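Local coordinates for protein halocarboxylic acid dehalogenase DehI (PDB 3BJX) that probably hydrolyses the carbon-halogen bond of 2-haloalkanoic acids, as a group I haloacid dehalogenase with a fold of helices and no strands, at residues A74-Q82 with V153-I161; E184-V192 with F205-Q216. One frame throughout, in Å; residues are numbered along the deposited sequence.

Contact 1. Residues A74-Q82 with V153-I161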
# COMPACT_ATOMS: atom_id res chain seq x y z
N ALA A 74 -12.94 -14.91 15.91
CA ALA A 74 -13.68 -14.62 14.70
C ALA A 74 -13.06 -15.41 13.55
O ALA A 74 -13.74 -15.81 12.60
CB ALA A 74 -13.61 -13.13 14.44
N LEU A 75 -11.76 -15.66 13.64
CA LEU A 75 -11.06 -16.31 12.55
C LEU A 75 -11.11 -17.83 12.65
O LEU A 75 -10.56 -18.52 11.79
CB LEU A 75 -9.62 -15.78 12.41
CG LEU A 75 -9.38 -14.28 12.20
CD1 LEU A 75 -7.92 -14.09 11.98
CD2 LEU A 75 -10.13 -13.70 11.02
N ILE A 76 -11.75 -18.36 13.68
CA ILE A 76 -12.00 -19.81 13.72
C ILE A 76 -13.45 -20.19 13.44
O ILE A 76 -13.83 -21.35 13.60
CB ILE A 76 -11.60 -20.47 15.04
CG1 ILE A 76 -11.74 -19.50 16.19
CG2 ILE A 76 -10.20 -21.03 14.94
CD1 ILE A 76 -12.67 -19.98 17.28
N THR A 77 -14.25 -19.22 13.04
CA THR A 77 -15.62 -19.46 12.69
C THR A 77 -15.67 -20.13 11.32
O THR A 77 -14.78 -19.92 10.49
CB THR A 77 -16.46 -18.15 12.70
OG1 THR A 77 -16.06 -17.30 11.62
CG2 THR A 77 -16.31 -17.40 14.02
N ARG A 78 -16.69 -20.97 11.12
CA ARG A 78 -17.02 -21.49 9.81
C ARG A 78 -17.14 -20.35 8.80
O ARG A 78 -16.71 -20.49 7.66
CB ARG A 78 -18.31 -22.31 9.89
CG ARG A 78 -18.93 -22.75 8.54
CD ARG A 78 -18.08 -23.77 7.76
NE ARG A 78 -17.84 -24.96 8.57
CZ ARG A 78 -16.78 -25.75 8.46
NH1 ARG A 78 -15.84 -25.49 7.58
NH2 ARG A 78 -16.66 -26.80 9.27
N TYR A 79 -17.73 -19.22 9.21
CA TYR A 79 -17.79 -18.02 8.38
C TYR A 79 -16.41 -17.68 7.83
O TYR A 79 -16.25 -17.59 6.61
CB TYR A 79 -18.39 -16.81 9.13
CG TYR A 79 -18.49 -15.55 8.27
CD1 TYR A 79 -19.72 -15.09 7.82
CD2 TYR A 79 -17.34 -14.83 7.90
CE1 TYR A 79 -19.81 -13.91 7.01
CE2 TYR A 79 -17.42 -13.67 7.11
CZ TYR A 79 -18.65 -13.22 6.66
OH TYR A 79 -18.71 -12.09 5.89
N ALA A 80 -15.42 -17.51 8.71
CA ALA A 80 -14.08 -17.15 8.27
C ALA A 80 -13.47 -18.19 7.31
O ALA A 80 -12.75 -17.82 6.37
CB ALA A 80 -13.17 -16.89 9.44
N GLU A 81 -13.75 -19.46 7.55
CA GLU A 81 -13.25 -20.55 6.70
C GLU A 81 -13.89 -20.52 5.30
O GLU A 81 -13.20 -20.63 4.29
CB GLU A 81 -13.45 -21.91 7.39
CG GLU A 81 -12.75 -23.08 6.72
CD GLU A 81 -11.26 -23.14 6.98
OE1 GLU A 81 -10.79 -22.59 8.01
OE2 GLU A 81 -10.55 -23.74 6.13
N GLN A 82 -15.20 -20.30 5.27
CA GLN A 82 -15.95 -20.16 4.03
C GLN A 82 -15.51 -18.91 3.25
O GLN A 82 -15.40 -18.95 2.02
CB GLN A 82 -17.47 -20.12 4.32
CG GLN A 82 -18.33 -20.79 3.26
CD GLN A 82 -17.94 -22.26 3.03
OE1 GLN A 82 -17.54 -22.97 3.97
NE2 GLN A 82 -18.04 -22.71 1.78
N VAL A 153 -25.38 -13.40 11.82
CA VAL A 153 -24.91 -14.62 11.17
C VAL A 153 -25.57 -15.86 11.82
O VAL A 153 -25.77 -15.91 13.04
CB VAL A 153 -23.32 -14.68 11.22
CG1 VAL A 153 -22.75 -15.98 10.67
CG2 VAL A 153 -22.71 -13.50 10.49
N SER A 154 -25.93 -16.85 11.01
CA SER A 154 -26.62 -18.03 11.51
C SER A 154 -25.70 -18.80 12.47
O SER A 154 -24.49 -18.62 12.43
CB SER A 154 -26.95 -18.92 10.32
OG SER A 154 -25.73 -19.47 9.84
N SER A 155 -26.26 -19.66 13.31
CA SER A 155 -25.45 -20.45 14.25
C SER A 155 -24.35 -21.30 13.55
O SER A 155 -23.26 -21.47 14.07
CB SER A 155 -26.31 -21.38 15.10
OG SER A 155 -27.56 -20.78 15.39
N GLU A 156 -24.69 -21.82 12.37
CA GLU A 156 -23.83 -22.71 11.59
C GLU A 156 -22.52 -22.04 11.14
O GLU A 156 -21.50 -22.69 11.03
CB GLU A 156 -24.60 -23.25 10.37
CG GLU A 156 -25.74 -24.19 10.73
CD GLU A 156 -27.08 -23.49 11.06
OE1 GLU A 156 -27.51 -22.56 10.32
OE2 GLU A 156 -27.71 -23.94 12.03
N LEU A 157 -22.57 -20.74 10.88
CA LEU A 157 -21.39 -19.99 10.46
C LEU A 157 -20.64 -19.38 11.65
O LEU A 157 -19.50 -18.97 11.53
CB LEU A 157 -21.78 -18.92 9.45
CG LEU A 157 -22.20 -19.40 8.06
CD1 LEU A 157 -22.88 -18.27 7.32
CD2 LEU A 157 -20.98 -19.89 7.29
N ARG A 158 -21.33 -19.30 12.78
CA ARG A 158 -20.73 -18.89 14.04
C ARG A 158 -19.98 -20.03 14.71
O ARG A 158 -19.06 -19.79 15.52
CB ARG A 158 -21.82 -18.40 14.96
CG ARG A 158 -21.98 -16.90 14.95
CD ARG A 158 -22.80 -16.47 16.14
NE ARG A 158 -24.23 -16.63 15.86
CZ ARG A 158 -25.02 -17.55 16.41
NH1 ARG A 158 -24.56 -18.42 17.30
NH2 ARG A 158 -26.30 -17.59 16.06
N ALA A 159 -20.37 -21.26 14.38
CA ALA A 159 -19.72 -22.45 14.92
C ALA A 159 -18.24 -22.35 14.63
O ALA A 159 -17.84 -21.76 13.63
CB ALA A 159 -20.31 -23.73 14.30
N SER A 160 -17.42 -22.89 15.50
CA SER A 160 -15.99 -22.86 15.23
C SER A 160 -15.48 -24.17 14.67
O SER A 160 -16.12 -25.22 14.79
CB SER A 160 -15.18 -22.41 16.45
OG SER A 160 -15.80 -22.82 17.64
N ILE A 161 -14.34 -24.08 14.00
CA ILE A 161 -13.59 -25.22 13.51
C ILE A 161 -12.48 -25.57 14.55
O ILE A 161 -12.09 -24.69 15.34
CB ILE A 161 -12.97 -24.89 12.11
CG1 ILE A 161 -11.86 -23.84 12.25
CG2 ILE A 161 -14.07 -24.44 11.11
CD1 ILE A 161 -11.26 -23.35 10.95

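Contact 2. Residues E184-V192 with F205-Q216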
# COMPACT_ATOMS: atom_id res chain seq x y z
N GLU A 184 23.29 -16.28 -4.81
CA GLU A 184 22.32 -16.79 -5.79
C GLU A 184 20.91 -16.65 -5.27
O GLU A 184 20.08 -16.06 -5.94
CB GLU A 184 22.58 -18.26 -6.17
CG GLU A 184 21.75 -18.77 -7.40
CD GLU A 184 21.58 -20.30 -7.48
OE1 GLU A 184 21.63 -20.98 -6.43
OE2 GLU A 184 21.38 -20.83 -8.61
N VAL A 185 20.68 -17.17 -4.05
CA VAL A 185 19.36 -17.17 -3.38
C VAL A 185 18.87 -15.75 -2.99
O VAL A 185 17.67 -15.46 -3.11
CB VAL A 185 19.34 -18.19 -2.16
CG1 VAL A 185 18.00 -18.20 -1.43
CG2 VAL A 185 19.69 -19.61 -2.63
N GLN A 186 19.79 -14.88 -2.55
CA GLN A 186 19.43 -13.50 -2.23
C GLN A 186 18.94 -12.84 -3.51
O GLN A 186 17.93 -12.15 -3.51
CB GLN A 186 20.63 -12.72 -1.70
CG GLN A 186 21.09 -13.04 -0.29
CD GLN A 186 22.41 -12.36 0.04
OE1 GLN A 186 22.57 -11.16 -0.18
NE2 GLN A 186 23.36 -13.13 0.55
N GLY A 187 19.70 -13.07 -4.58
CA GLY A 187 19.32 -12.66 -5.92
C GLY A 187 17.95 -13.16 -6.33
O GLY A 187 17.17 -12.39 -6.87
N LEU A 188 17.66 -14.44 -6.07
CA LEU A 188 16.39 -15.06 -6.49
C LEU A 188 15.21 -14.44 -5.76
O LEU A 188 14.16 -14.19 -6.36
CB LEU A 188 16.40 -16.60 -6.28
CG LEU A 188 17.29 -17.51 -7.17
CD1 LEU A 188 17.38 -18.92 -6.65
CD2 LEU A 188 16.83 -17.55 -8.63
N LEU A 189 15.37 -14.21 -4.46
CA LEU A 189 14.31 -13.68 -3.61
C LEU A 189 14.03 -12.23 -3.92
O LEU A 189 12.88 -11.80 -3.92
CB LEU A 189 14.66 -13.82 -2.12
CG LEU A 189 14.76 -15.21 -1.49
CD1 LEU A 189 15.43 -15.07 -0.14
CD2 LEU A 189 13.39 -15.90 -1.38
N LYS A 190 15.10 -11.48 -4.20
CA LYS A 190 14.98 -10.08 -4.54
C LYS A 190 14.33 -9.90 -5.91
O LYS A 190 13.51 -8.98 -6.08
CB LYS A 190 16.35 -9.36 -4.42
CG LYS A 190 16.40 -7.94 -5.00
CD LYS A 190 15.49 -6.94 -4.25
CE LYS A 190 15.79 -5.51 -4.62
NZ LYS A 190 14.69 -4.54 -4.22
N ARG A 191 14.68 -10.77 -6.86
CA ARG A 191 14.08 -10.75 -8.23
C ARG A 191 12.56 -11.01 -8.25
O ARG A 191 11.81 -10.36 -8.99
CB ARG A 191 14.83 -11.67 -9.21
CG ARG A 191 14.02 -12.19 -10.42
CD ARG A 191 14.20 -11.43 -11.75
NE ARG A 191 13.56 -12.18 -12.85
CZ ARG A 191 12.93 -11.65 -13.92
NH1 ARG A 191 12.84 -10.33 -14.08
NH2 ARG A 191 12.37 -12.45 -14.82
N VAL A 192 12.09 -11.94 -7.42
CA VAL A 192 10.66 -12.27 -7.42
C VAL A 192 9.85 -11.20 -6.68
O VAL A 192 8.73 -10.87 -7.07
CB VAL A 192 10.39 -13.72 -6.93
CG1 VAL A 192 10.73 -13.91 -5.46
CG2 VAL A 192 8.98 -14.15 -7.28
N PHE A 205 8.00 -17.62 -1.10
CA PHE A 205 9.25 -17.62 -1.87
C PHE A 205 10.45 -18.05 -1.02
O PHE A 205 11.34 -18.73 -1.51
CB PHE A 205 9.46 -16.26 -2.55
CG PHE A 205 8.36 -15.90 -3.51
CD1 PHE A 205 7.84 -16.85 -4.40
CD2 PHE A 205 7.82 -14.61 -3.53
CE1 PHE A 205 6.80 -16.53 -5.27
CE2 PHE A 205 6.78 -14.29 -4.40
CZ PHE A 205 6.28 -15.24 -5.28
N GLN A 206 10.47 -17.68 0.26
CA GLN A 206 11.44 -18.27 1.21
C GLN A 206 11.40 -19.81 1.28
O GLN A 206 12.42 -20.48 1.48
CB GLN A 206 11.22 -17.70 2.61
CG GLN A 206 11.56 -16.22 2.72
CD GLN A 206 11.31 -15.69 4.12
OE1 GLN A 206 10.34 -14.97 4.37
NE2 GLN A 206 12.18 -16.05 5.05
N ALA A 207 10.22 -20.37 1.09
CA ALA A 207 10.01 -21.78 1.28
C ALA A 207 10.39 -22.56 0.04
O ALA A 207 10.84 -23.70 0.14
CB ALA A 207 8.57 -22.01 1.63
N LEU A 208 10.18 -21.96 -1.12
CA LEU A 208 10.47 -22.61 -2.40
C LEU A 208 11.96 -22.47 -2.68
O LEU A 208 12.55 -23.33 -3.33
CB LEU A 208 9.63 -21.99 -3.53
CG LEU A 208 8.11 -22.27 -3.48
CD1 LEU A 208 7.33 -21.18 -4.21
CD2 LEU A 208 7.72 -23.66 -4.03
N ALA A 209 12.56 -21.41 -2.12
CA ALA A 209 14.02 -21.20 -2.16
C ALA A 209 14.81 -22.38 -1.55
O ALA A 209 16.02 -22.43 -1.69
CB ALA A 209 14.40 -19.89 -1.49
N ASN A 210 14.12 -23.30 -0.87
CA ASN A 210 14.70 -24.58 -0.49
C ASN A 210 15.14 -25.34 -1.73
O ASN A 210 16.11 -26.08 -1.70
CB ASN A 210 13.68 -25.41 0.31
CG ASN A 210 13.62 -24.99 1.77
OD1 ASN A 210 14.64 -24.94 2.44
ND2 ASN A 210 12.42 -24.68 2.25
N TRP A 211 14.41 -25.16 -2.82
CA TRP A 211 14.81 -25.72 -4.10
C TRP A 211 15.02 -24.53 -5.01
O TRP A 211 14.11 -24.16 -5.77
CB TRP A 211 13.75 -26.69 -4.63
CG TRP A 211 13.40 -27.72 -3.63
CD1 TRP A 211 14.10 -28.84 -3.36
CD2 TRP A 211 12.28 -27.71 -2.73
NE1 TRP A 211 13.48 -29.56 -2.36
CE2 TRP A 211 12.36 -28.88 -1.96
CE3 TRP A 211 11.20 -26.83 -2.52
CZ2 TRP A 211 11.42 -29.20 -0.97
CZ3 TRP A 211 10.27 -27.15 -1.54
CH2 TRP A 211 10.39 -28.32 -0.77
N PRO A 212 16.21 -23.90 -4.93
CA PRO A 212 16.52 -22.69 -5.68
C PRO A 212 16.14 -22.73 -7.15
O PRO A 212 15.73 -21.72 -7.67
CB PRO A 212 18.04 -22.53 -5.51
CG PRO A 212 18.29 -23.11 -4.18
CD PRO A 212 17.38 -24.32 -4.11
N LYS A 213 16.26 -23.87 -7.81
CA LYS A 213 15.96 -23.98 -9.24
C LYS A 213 14.45 -24.00 -9.50
O LYS A 213 14.00 -23.55 -10.56
CB LYS A 213 16.65 -25.22 -9.85
CG LYS A 213 16.55 -25.31 -11.39
CD LYS A 213 16.88 -26.72 -11.89
CE LYS A 213 17.36 -26.70 -13.37
NZ LYS A 213 18.09 -27.96 -13.79
N VAL A 214 13.67 -24.53 -8.56
CA VAL A 214 12.21 -24.48 -8.61
C VAL A 214 11.75 -23.01 -8.55
O VAL A 214 10.89 -22.56 -9.34
CB VAL A 214 11.55 -25.28 -7.42
CG1 VAL A 214 10.08 -24.92 -7.25
CG2 VAL A 214 11.70 -26.78 -7.63
N LEU A 215 12.35 -22.26 -7.62
CA LEU A 215 12.04 -20.86 -7.42
C LEU A 215 12.40 -20.06 -8.67
O LEU A 215 11.63 -19.18 -9.11
CB LEU A 215 12.75 -20.29 -6.19
CG LEU A 215 12.55 -18.79 -5.91
CD1 LEU A 215 11.08 -18.39 -5.82
CD2 LEU A 215 13.27 -18.41 -4.65
N GLN A 216 13.55 -20.37 -9.27
CA GLN A 216 13.95 -19.73 -10.51
C GLN A 216 12.95 -19.94 -11.65
O GLN A 216 12.50 -18.98 -12.27
CB GLN A 216 15.34 -20.20 -10.91
CG GLN A 216 15.81 -19.61 -12.22
CD GLN A 216 17.31 -19.49 -12.30
OE1 GLN A 216 18.04 -20.46 -12.05
NE2 GLN A 216 17.79 -18.30 -12.64
O HOH W 1 19.41 -21.84 -10.15

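Contact 1. Residues A74-Q82 with V153-I161
The N-terminal cap of helix 78-90 is built where Thr-77 meets Ser-160, two residues beyond the short helix 155-158, in a single beta bridge. Two N-H groups of the first turn go to carbonyls across the contact: Arg-78 N to Ala-159 O at 2.9 Å, and Tyr-79 N to Leu-157 O, also at 2.9 Å. Thr-77 takes the third itself. Its OG1 lies between backbone N and carbonyl carbon (chi1 69°), where it accepts from Ala-80 N at 3.0 Å and donates to Ala-74 O. One residue earlier, Ile-76 O receives Ile-161 N at 2.8 Å.

Side chains fill in around these bonds. Leu-157 crosses Arg-78 at about a right angle, its CD2 3.7 Å from Arg-78 CG, and its CB faces Tyr-79 CB. The Arg-78 chain bends at chi2 and chi3 (68° and 57°), which folds the guanidinium back so that Ile-161 CG2 lies 3.8 Å above one face, toward the rim. Ile-161 CD1 reaches the Glu-81 carboxylate, whose OE1 forms a salt bridge with Lys-131 and whose OE2 is hydrogen-bonded to Tyr-127 OH, both on helix 112-143, while Tyr-79 OH is hydrogen-bonded to Leu-246 O. With the first three amides of the helix all given acceptors, this is the pattern of a threonine N-cap completed by a neighbouring segment.

Contact 2. Residues E184-V192 with F205-Q216
Glu-184 and Gln-216 share a water where helix 183-195 packs on the next two helices, 203-208 and 212-223, in an all-helical arrangement; the water donates to Glu-184 OE2 and to Gln-216 OE1, at 2.7 Å each. Segments 184-192 and 212-216 run nearly parallel, at 27°, with axes 10.3 Å apart. Val-185 divides its methyls between the turn from Leu-208 to Trp-211 and the start of helix 212-223, CG1 going to Ala-209 CB at 4.0 Å and CG2 to Pro-212 CG. Leu-188 straddles the start of helix 212-223: CD1 rests on Pro-212 CB at 3.8 Å, while CD2 turns to Gln-216 CB, also at 3.8 Å. Leu-189 CD2 fits among Phe-205, Ala-209 and Leu-215, lying 3.5 Å from Phe-205 O. Val-192 closes the row over one face of the Phe-205 ring. A serine in place of Phe-205 would probably leave Val-192 without that face and open a gap toward Ile-287 and Ile-291 of helix 267-299. The chi1 of Val-192, 67°, turns both methyls onto the ring, and CG2 makes a CH-pi contact 3.6 Å from the Phe-205 centroid.

How the contacts relate
Contact 1 and contact 2 lie on opposite sides of the chain's centre, their centres about 21 Å and 16 Å from it and 36 Å from each other. Their nearest atoms are about 20 Å apart, so they do not touch. Along the chain they come in series, the next helix after 155-158 being 183-195. Helix 112-143 packs against segments of both: Lys-131 meets Ile-161 and Glu-81 in contact 1, and in segment 205-216 the helix covers Ala-207 and Val-214, which do not touch segment 184-192. Contact 1 is partly buried and rests on backbone hydrogen bonds, whereas contact 2 is buried and mostly apolar. Of the two, only segment 184-192 reaches the second subunit, where Lys-190 NZ is hydrogen-bonded to Met-145 O of that chain.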